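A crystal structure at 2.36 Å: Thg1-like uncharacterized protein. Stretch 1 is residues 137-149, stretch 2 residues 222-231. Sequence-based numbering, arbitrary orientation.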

ATOM      1  N   GLN A 137      -0.129 -16.727  12.627  1.00 31.12           N
ATOM      2  CA  GLN A 137       0.410 -17.364  13.825  1.00 31.66           C
ATOM      3  C   GLN A 137       1.205 -18.641  13.548  1.00 34.43           C
ATOM      4  O   GLN A 137       2.218 -18.899  14.198  1.00 38.19           O
ATOM      5  CB  GLN A 137      -0.712 -17.654  14.825  1.00 33.46           C
ATOM      6  CG  GLN A 137      -1.257 -16.421  15.528  1.00 34.63           C
ATOM      7  CD  GLN A 137      -2.403 -16.747  16.467  1.00 34.97           C
ATOM      8  OE1 GLN A 137      -3.445 -17.246  16.042  1.00 33.41           O
ATOM      9  NE2 GLN A 137      -2.214 -16.470  17.752  1.00 32.12           N
ATOM     10  N   ASP A 138       0.752 -19.437  12.586  1.00 35.66           N
ATOM     11  CA  ASP A 138       1.421 -20.700  12.287  1.00 37.56           C
ATOM     12  C   ASP A 138       2.571 -20.540  11.291  1.00 38.49           C
ATOM     13  O   ASP A 138       2.964 -21.497  10.622  1.00 34.26           O
ATOM     14  CB  ASP A 138       0.423 -21.765  11.809  1.00 35.83           C
ATOM     15  CG  ASP A 138      -0.282 -21.387  10.514  1.00 37.34           C
ATOM     16  OD1 ASP A 138      -1.197 -22.133  10.106  1.00 42.51           O
ATOM     17  OD2 ASP A 138       0.058 -20.350   9.905  1.00 36.76           O
ATOM     18  N   GLU A 139       3.101 -19.325  11.195  1.00 33.28           N
ATOM     19  CA  GLU A 139       4.236 -19.057  10.322  1.00 34.46           C
ATOM     20  C   GLU A 139       5.344 -18.306  11.053  1.00 30.27           C
ATOM     21  O   GLU A 139       6.414 -18.066  10.493  1.00 32.25           O
ATOM     22  CB  GLU A 139       3.795 -18.278   9.078  1.00 31.65           C
ATOM     23  CG  GLU A 139       3.002 -19.097   8.065  1.00 29.73           C
ATOM     24  CD  GLU A 139       3.884 -19.911   7.137  1.00 32.39           C
ATOM     25  OE1 GLU A 139       4.902 -20.465   7.603  1.00 38.45           O
ATOM     26  OE2 GLU A 139       3.561 -19.993   5.933  1.00 31.54           O
ATOM     27  N   VAL A 140       5.084 -17.942  12.304  1.00 27.29           N
ATOM     28  CA  VAL A 140       6.059 -17.200  13.096  1.00 32.09           C
ATOM     29  C   VAL A 140       7.274 -18.063  13.420  1.00 35.50           C
ATOM     30  O   VAL A 140       8.413 -17.636  13.234  1.00 31.66           O
ATOM     31  CB  VAL A 140       5.446 -16.663  14.401  1.00 31.11           C
ATOM     32  CG1 VAL A 140       6.479 -15.854  15.178  1.00 27.87           C
ATOM     33  CG2 VAL A 140       4.220 -15.817  14.098  1.00 25.99           C
ATOM     34  N   ALA A 141       7.027 -19.277  13.904  1.00 39.00           N
ATOM     35  CA  ALA A 141       8.102 -20.226  14.157  1.00 37.86           C
ATOM     36  C   ALA A 141       8.861 -20.488  12.866  1.00 36.44           C
ATOM     37  O   ALA A 141      10.090 -20.460  12.841  1.00 39.67           O
ATOM     38  CB  ALA A 141       7.550 -21.522  14.723  1.00 39.22           C
ATOM     39  N   ASN A 142       8.117 -20.722  11.791  1.00 33.23           N
ATOM     40  CA  ASN A 142       8.708 -20.937  10.475  1.00 33.98           C
ATOM     41  C   ASN A 142       9.566 -19.764   9.997  1.00 35.71           C
ATOM     42  O   ASN A 142      10.476 -19.948   9.189  1.00 39.73           O
ATOM     43  CB  ASN A 142       7.626 -21.260   9.441  1.00 35.77           C
ATOM     44  CG  ASN A 142       7.048 -22.652   9.611  1.00 37.26           C
ATOM     45  OD1 ASN A 142       5.867 -22.813   9.916  1.00 43.82           O
ATOM     46  ND2 ASN A 142       7.878 -23.667   9.408  1.00 44.62           N
ATOM     47  N   TYR A 143       9.281 -18.563  10.493  1.00 37.73           N
ATOM     48  CA  TYR A 143      10.086 -17.398  10.137  1.00 36.67           C
ATOM     49  C   TYR A 143      11.487 -17.488  10.731  1.00 34.54           C
ATOM     50  O   TYR A 143      12.482 -17.303  10.030  1.00 31.65           O
ATOM     51  CB  TYR A 143       9.426 -16.090  10.589  1.00 26.43           C
ATOM     52  CG  TYR A 143      10.340 -14.895  10.415  1.00 22.98           C
ATOM     53  CD1 TYR A 143      10.505 -14.299   9.172  1.00 20.19           C
ATOM     54  CD2 TYR A 143      11.057 -14.380  11.488  1.00 23.87           C
ATOM     55  CE1 TYR A 143      11.348 -13.219   9.004  1.00 19.44           C
ATOM     56  CE2 TYR A 143      11.904 -13.302  11.328  1.00 20.88           C
ATOM     57  CZ  TYR A 143      12.045 -12.726  10.085  1.00 20.91           C
ATOM     58  OH  TYR A 143      12.886 -11.649   9.923  1.00 29.06           O
ATOM     59  N   PHE A 144      11.555 -17.752  12.032  1.00 32.56           N
ATOM     60  CA  PHE A 144      12.833 -17.850  12.723  1.00 37.18           C
ATOM     61  C   PHE A 144      13.606 -19.098  12.301  1.00 40.06           C
ATOM     62  O   PHE A 144      14.836 -19.088  12.252  1.00 36.96           O
ATOM     63  CB  PHE A 144      12.627 -17.814  14.239  1.00 32.15           C
ATOM     64  CG  PHE A 144      12.045 -16.520  14.735  1.00 33.91           C
ATOM     65  CD1 PHE A 144      12.843 -15.395  14.874  1.00 32.71           C
ATOM     66  CD2 PHE A 144      10.700 -16.428  15.057  1.00 33.80           C
ATOM     67  CE1 PHE A 144      12.309 -14.200  15.328  1.00 38.36           C
ATOM     68  CE2 PHE A 144      10.161 -15.237  15.512  1.00 30.24           C
ATOM     69  CZ  PHE A 144      10.966 -14.121  15.648  1.00 31.32           C
ATOM     70  N   ILE A 145      12.878 -20.169  11.993  1.00 38.98           N
ATOM     71  CA  ILE A 145      13.485 -21.369  11.427  1.00 39.83           C
ATOM     72  C   ILE A 145      14.145 -21.018  10.099  1.00 43.56           C
ATOM     73  O   ILE A 145      15.243 -21.484   9.791  1.00 44.22           O
ATOM     74  CB  ILE A 145      12.439 -22.481  11.203  1.00 40.18           C
ATOM     75  CG1 ILE A 145      11.922 -23.005  12.542  1.00 36.51           C
ATOM     76  CG2 ILE A 145      13.033 -23.627  10.395  1.00 41.41           C
ATOM     77  CD1 ILE A 145      10.757 -23.962  12.416  1.00 37.92           C
ATOM     78  N   TRP A 146      13.468 -20.179   9.321  1.00 38.40           N
ATOM     79  CA  TRP A 146      13.993 -19.711   8.046  1.00 34.80           C
ATOM     80  C   TRP A 146      15.224 -18.841   8.263  1.00 40.27           C
ATOM     81  O   TRP A 146      16.156 -18.853   7.459  1.00 43.88           O
ATOM     82  CB  TRP A 146      12.915 -18.934   7.293  1.00 36.34           C
ATOM     83  CG  TRP A 146      13.372 -18.302   6.017  1.00 31.45           C
ATOM     84  CD1 TRP A 146      14.012 -18.915   4.981  1.00 34.31           C
ATOM     85  CD2 TRP A 146      13.191 -16.936   5.626  1.00 30.39           C
ATOM     86  NE1 TRP A 146      14.256 -18.012   3.974  1.00 36.26           N
ATOM     87  CE2 TRP A 146      13.759 -16.790   4.346  1.00 35.93           C
ATOM     88  CE3 TRP A 146      12.607 -15.821   6.237  1.00 33.87           C
ATOM     89  CZ2 TRP A 146      13.764 -15.574   3.664  1.00 30.71           C
ATOM     90  CZ3 TRP A 146      12.612 -14.614   5.558  1.00 31.22           C
ATOM     91  CH2 TRP A 146      13.187 -14.500   4.285  1.00 32.20           C
ATOM     92  N   ARG A 147      15.227 -18.096   9.363  1.00 37.66           N
ATOM     93  CA  ARG A 147      16.342 -17.215   9.689  1.00 41.02           C
ATOM     94  C   ARG A 147      17.542 -17.987  10.233  1.00 43.20           C
ATOM     95  O   ARG A 147      18.689 -17.631   9.965  1.00 40.23           O
ATOM     96  CB  ARG A 147      15.904 -16.143  10.686  1.00 37.18           C
ATOM     97  CG  ARG A 147      14.936 -15.114  10.116  1.00 36.86           C
ATOM     98  CD  ARG A 147      15.634 -14.160   9.160  1.00 35.99           C
ATOM     99  NE  ARG A 147      15.603 -14.620   7.775  1.00 35.76           N
ATOM    100  CZ  ARG A 147      16.351 -14.109   6.802  1.00 43.63           C
ATOM    101  NH1 ARG A 147      17.202 -13.128   7.064  1.00 40.28           N
ATOM    102  NH2 ARG A 147      16.256 -14.586   5.569  1.00 49.69           N
ATOM    103  N   GLN A 148      17.273 -19.042  10.999  1.00 40.77           N
ATOM    104  CA  GLN A 148      18.335 -19.896  11.520  1.00 42.88           C
ATOM    105  C   GLN A 148      18.992 -20.710  10.408  1.00 45.06           C
ATOM    106  O   GLN A 148      20.193 -20.974  10.450  1.00 46.70           O
ATOM    107  CB  GLN A 148      17.804 -20.829  12.610  1.00 38.54           C
ATOM    108  CG  GLN A 148      17.731 -20.201  13.991  1.00 39.70           C
ATOM    109  CD  GLN A 148      17.403 -21.214  15.070  1.00 42.11           C
ATOM    110  OE1 GLN A 148      16.889 -22.297  14.786  1.00 42.80           O
ATOM    111  NE2 GLN A 148      17.703 -20.868  16.318  1.00 43.34           N
ATOM    112  N   GLN A 149      18.201 -21.109   9.417  1.00 42.64           N
ATOM    113  CA  GLN A 149      18.730 -21.842   8.272  1.00 44.98           C
ATOM    114  C   GLN A 149      19.587 -20.928   7.402  1.00 44.99           C
ATOM    115  O   GLN A 149      20.495 -21.385   6.709  1.00 49.26           O
ATOM    116  CB  GLN A 149      17.598 -22.467   7.452  1.00 41.95           C
ATOM    117  CG  GLN A 149      16.897 -23.626   8.151  1.00 45.14           C
ATOM    118  CD  GLN A 149      15.717 -24.166   7.361  1.00 45.62           C
ATOM    119  OE1 GLN A 149      15.500 -23.793   6.208  1.00 45.59           O
ATOM    120  NE2 GLN A 149      14.944 -25.050   7.986  1.00 39.51           N
TER
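Stretch 2 (222-231) ETPIISKDRE

Stretch 2 (residues 222-231) lies along one side of the helix that begins at Val140 and runs past the end of stretch 1, and the two segments run in opposite directions. The register of nearest CA atoms shows this: the CA atoms of Gln148 and Ile225 are 7.6 Å apart, those of Ile145 and Ile226 5.5 Å, and those of Ala141 and Arg230 6.0 Å, so the chain of stretch 2 descends toward the helix start as its numbering rises. It arrives in extended form, with Pro224 at phi/psi -76/172 and Ile225 at -76/115, then tightens into a 3-10 segment at 226-228, held by backbone hydrogen bonds from Lys228 N to Ile225 O (2.8 Å) and from Asp229 N to Ile226 O (2.9 Å). Together the two stretches bury 446 Å², and Arg230, Ile226 and Gln148 have the largest shares.

Gln148 fastens the extended part. Its amide spans two peptide groups of stretch 2: OE1 of Gln148 accepts from Ile226 N at 2.9 Å, and NE2 of Gln148 donates to Pro224 O at 3.0 Å, both nearly linear. The side chain thereby satisfies backbone groups on both flanks of Ile225, whose CA lies 3.5 Å from Gln148 OE1 while the end of its own side chain leads away from the helix.

Ile226, with its CA-to-CB bond toward the helix, forms the apolar centre. Ile145 CG1 approaches Ile226 CB to 3.6 Å, Phe144 CB lies 4.3 Å from Ile226 CG1, and the Ala141 carbonyl O is 4.0 Å from Ile226 CG2. Ile145 also reaches the next residue, its CG1 3.6 Å from Ser227 N and its CG2 4.0 Å from Ser227 CB. At the surface, water 2 joins Ser227 OG (3.0 Å) to Gln149 NE2 (2.7 Å).

Arg230 covers the start of the helix. Its CA-to-CB bond points sideways, but the side chain (m, t, p for chi1 to chi3) brings the guanidinium back to stretch 1. Ala141 CB sits over one face of that group, 4.0 Å from Arg230 NH2, and Ile145 CD1 approaches Arg230 NH1 obliquely at 3.6 Å. Water 1 completes the contact: it accepts from Asn142 N at 2.9 Å and, weakly, from Arg230 NH2 at 3.0 Å, and donates a weak hydrogen bond to Asp138 O at 2.9 Å, linking the arginine to the backbone around the helix start.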

ATOM      1  N   GLU A 222      21.842 -20.674  25.202  1.00 57.75           N
ATOM      2  CA  GLU A 222      21.270 -22.008  25.091  1.00 59.88           C
ATOM      3  C   GLU A 222      20.067 -21.972  24.153  1.00 62.57           C
ATOM      4  O   GLU A 222      19.174 -22.816  24.240  1.00 55.76           O
ATOM      5  CB  GLU A 222      20.857 -22.534  26.466  1.00 59.22           C
ATOM      6  N   THR A 223      20.051 -20.982  23.264  1.00 60.22           N
ATOM      7  CA  THR A 223      18.992 -20.854  22.269  1.00 52.40           C
ATOM      8  C   THR A 223      18.982 -22.075  21.363  1.00 52.34           C
ATOM      9  O   THR A 223      19.962 -22.347  20.667  1.00 55.91           O
ATOM     10  CB  THR A 223      19.172 -19.590  21.408  1.00 50.71           C
ATOM     11  OG1 THR A 223      19.157 -18.429  22.247  1.00 52.07           O
ATOM     12  CG2 THR A 223      18.055 -19.481  20.383  1.00 45.10           C
ATOM     13  N   PRO A 224      17.869 -22.819  21.369  1.00 47.09           N
ATOM     14  CA  PRO A 224      17.767 -24.088  20.643  1.00 46.49           C
ATOM     15  C   PRO A 224      17.583 -23.901  19.144  1.00 47.17           C
ATOM     16  O   PRO A 224      17.391 -22.781  18.669  1.00 50.89           O
ATOM     17  CB  PRO A 224      16.509 -24.718  21.238  1.00 46.33           C
ATOM     18  CG  PRO A 224      15.665 -23.551  21.615  1.00 48.56           C
ATOM     19  CD  PRO A 224      16.625 -22.493  22.090  1.00 47.83           C
ATOM     20  N   ILE A 225      17.653 -25.004  18.407  1.00 54.21           N
ATOM     21  CA  ILE A 225      17.282 -25.003  17.003  1.00 53.42           C
ATOM     22  C   ILE A 225      15.763 -24.989  16.950  1.00 53.97           C
ATOM     23  O   ILE A 225      15.115 -25.941  17.390  1.00 51.96           O
ATOM     24  CB  ILE A 225      17.813 -26.251  16.278  1.00 49.21           C
ATOM     25  CG1 ILE A 225      19.316 -26.412  16.521  1.00 49.86           C
ATOM     26  CG2 ILE A 225      17.515 -26.171  14.789  1.00 44.52           C
ATOM     27  CD1 ILE A 225      19.914 -27.634  15.860  1.00 48.73           C
ATOM     28  N   ILE A 226      15.199 -23.904  16.427  1.00 50.70           N
ATOM     29  CA  ILE A 226      13.753 -23.697  16.452  1.00 49.31           C
ATOM     30  C   ILE A 226      12.982 -24.843  15.793  1.00 49.66           C
ATOM     31  O   ILE A 226      11.905 -25.223  16.255  1.00 51.22           O
ATOM     32  CB  ILE A 226      13.359 -22.358  15.792  1.00 48.65           C
ATOM     33  CG1 ILE A 226      14.228 -21.218  16.327  1.00 43.55           C
ATOM     34  CG2 ILE A 226      11.886 -22.057  16.033  1.00 44.86           C
ATOM     35  CD1 ILE A 226      14.042 -20.947  17.799  1.00 41.86           C
ATOM     36  N   SER A 227      13.547 -25.406  14.727  1.00 50.38           N
ATOM     37  CA  SER A 227      12.901 -26.505  14.014  1.00 46.02           C
ATOM     38  C   SER A 227      12.769 -27.761  14.875  1.00 51.13           C
ATOM     39  O   SER A 227      11.984 -28.656  14.564  1.00 53.33           O
ATOM     40  CB  SER A 227      13.647 -26.823  12.713  1.00 50.41           C
ATOM     41  OG  SER A 227      15.009 -27.127  12.958  1.00 49.90           O
ATOM     42  N   LYS A 228      13.536 -27.818  15.959  1.00 48.44           N
ATOM     43  CA  LYS A 228      13.469 -28.940  16.889  1.00 49.82           C
ATOM     44  C   LYS A 228      12.828 -28.527  18.214  1.00 51.95           C
ATOM     45  O   LYS A 228      12.678 -29.343  19.122  1.00 52.84           O
ATOM     46  CB  LYS A 228      14.863 -29.524  17.129  1.00 44.89           C
ATOM     47  N   ASP A 229      12.455 -27.256  18.317  1.00 52.85           N
ATOM     48  CA  ASP A 229      11.782 -26.742  19.507  1.00 55.69           C
ATOM     49  C   ASP A 229      10.948 -25.515  19.151  1.00 50.34           C
ATOM     50  O   ASP A 229      11.334 -24.380  19.429  1.00 48.94           O
ATOM     51  CB  ASP A 229      12.799 -26.401  20.600  1.00 48.79           C
ATOM     52  CG  ASP A 229      12.140 -26.037  21.917  1.00 49.05           C
ATOM     53  OD1 ASP A 229      10.978 -26.444  22.133  1.00 54.77           O
ATOM     54  OD2 ASP A 229      12.783 -25.351  22.739  1.00 51.10           O
ATOM     55  N   ARG A 230       9.797 -25.757  18.533  1.00 54.46           N
ATOM     56  CA  ARG A 230       8.957 -24.686  18.010  1.00 46.58           C
ATOM     57  C   ARG A 230       8.243 -23.893  19.102  1.00 45.91           C
ATOM     58  O   ARG A 230       7.901 -22.726  18.905  1.00 48.09           O
ATOM     59  CB  ARG A 230       7.946 -25.250  17.009  1.00 41.21           C
ATOM     60  CG  ARG A 230       8.587 -25.827  15.756  1.00 42.79           C
ATOM     61  CD  ARG A 230       7.583 -26.609  14.930  1.00 43.78           C
ATOM     62  NE  ARG A 230       6.438 -25.791  14.553  1.00 53.62           N
ATOM     63  CZ  ARG A 230       6.350 -25.108  13.417  1.00 52.54           C
ATOM     64  NH1 ARG A 230       7.345 -25.148  12.541  1.00 39.73           N
ATOM     65  NH2 ARG A 230       5.267 -24.387  13.158  1.00 51.14           N
ATOM     66  N   GLU A 231       8.026 -24.522  20.254  1.00 46.81           N
ATOM     67  CA  GLU A 231       7.356 -23.863  21.372  1.00 40.95           C
ATOM     68  C   GLU A 231       8.211 -22.728  21.940  1.00 43.71           C
ATOM     69  O   GLU A 231       7.702 -21.828  22.608  1.00 45.81           O
ATOM     70  CB  GLU A 231       6.991 -24.881  22.460  1.00 39.27           C
ATOM     71  CG  GLU A 231       6.278 -24.303  23.686  1.00 43.76           C
ATOM     72  CD  GLU A 231       4.938 -23.659  23.357  1.00 50.96           C
ATOM     73  OE1 GLU A 231       4.490 -22.793  24.139  1.00 43.46           O
ATOM     74  OE2 GLU A 231       4.328 -24.020  22.327  1.00 57.01           O
TER
HETATM   75  O   HOH W   1       5.424 -21.630  12.063  1.00 35.16           O
HETATM   76  O   HOH W   2      15.926 -26.074  10.274  1.00 46.35           O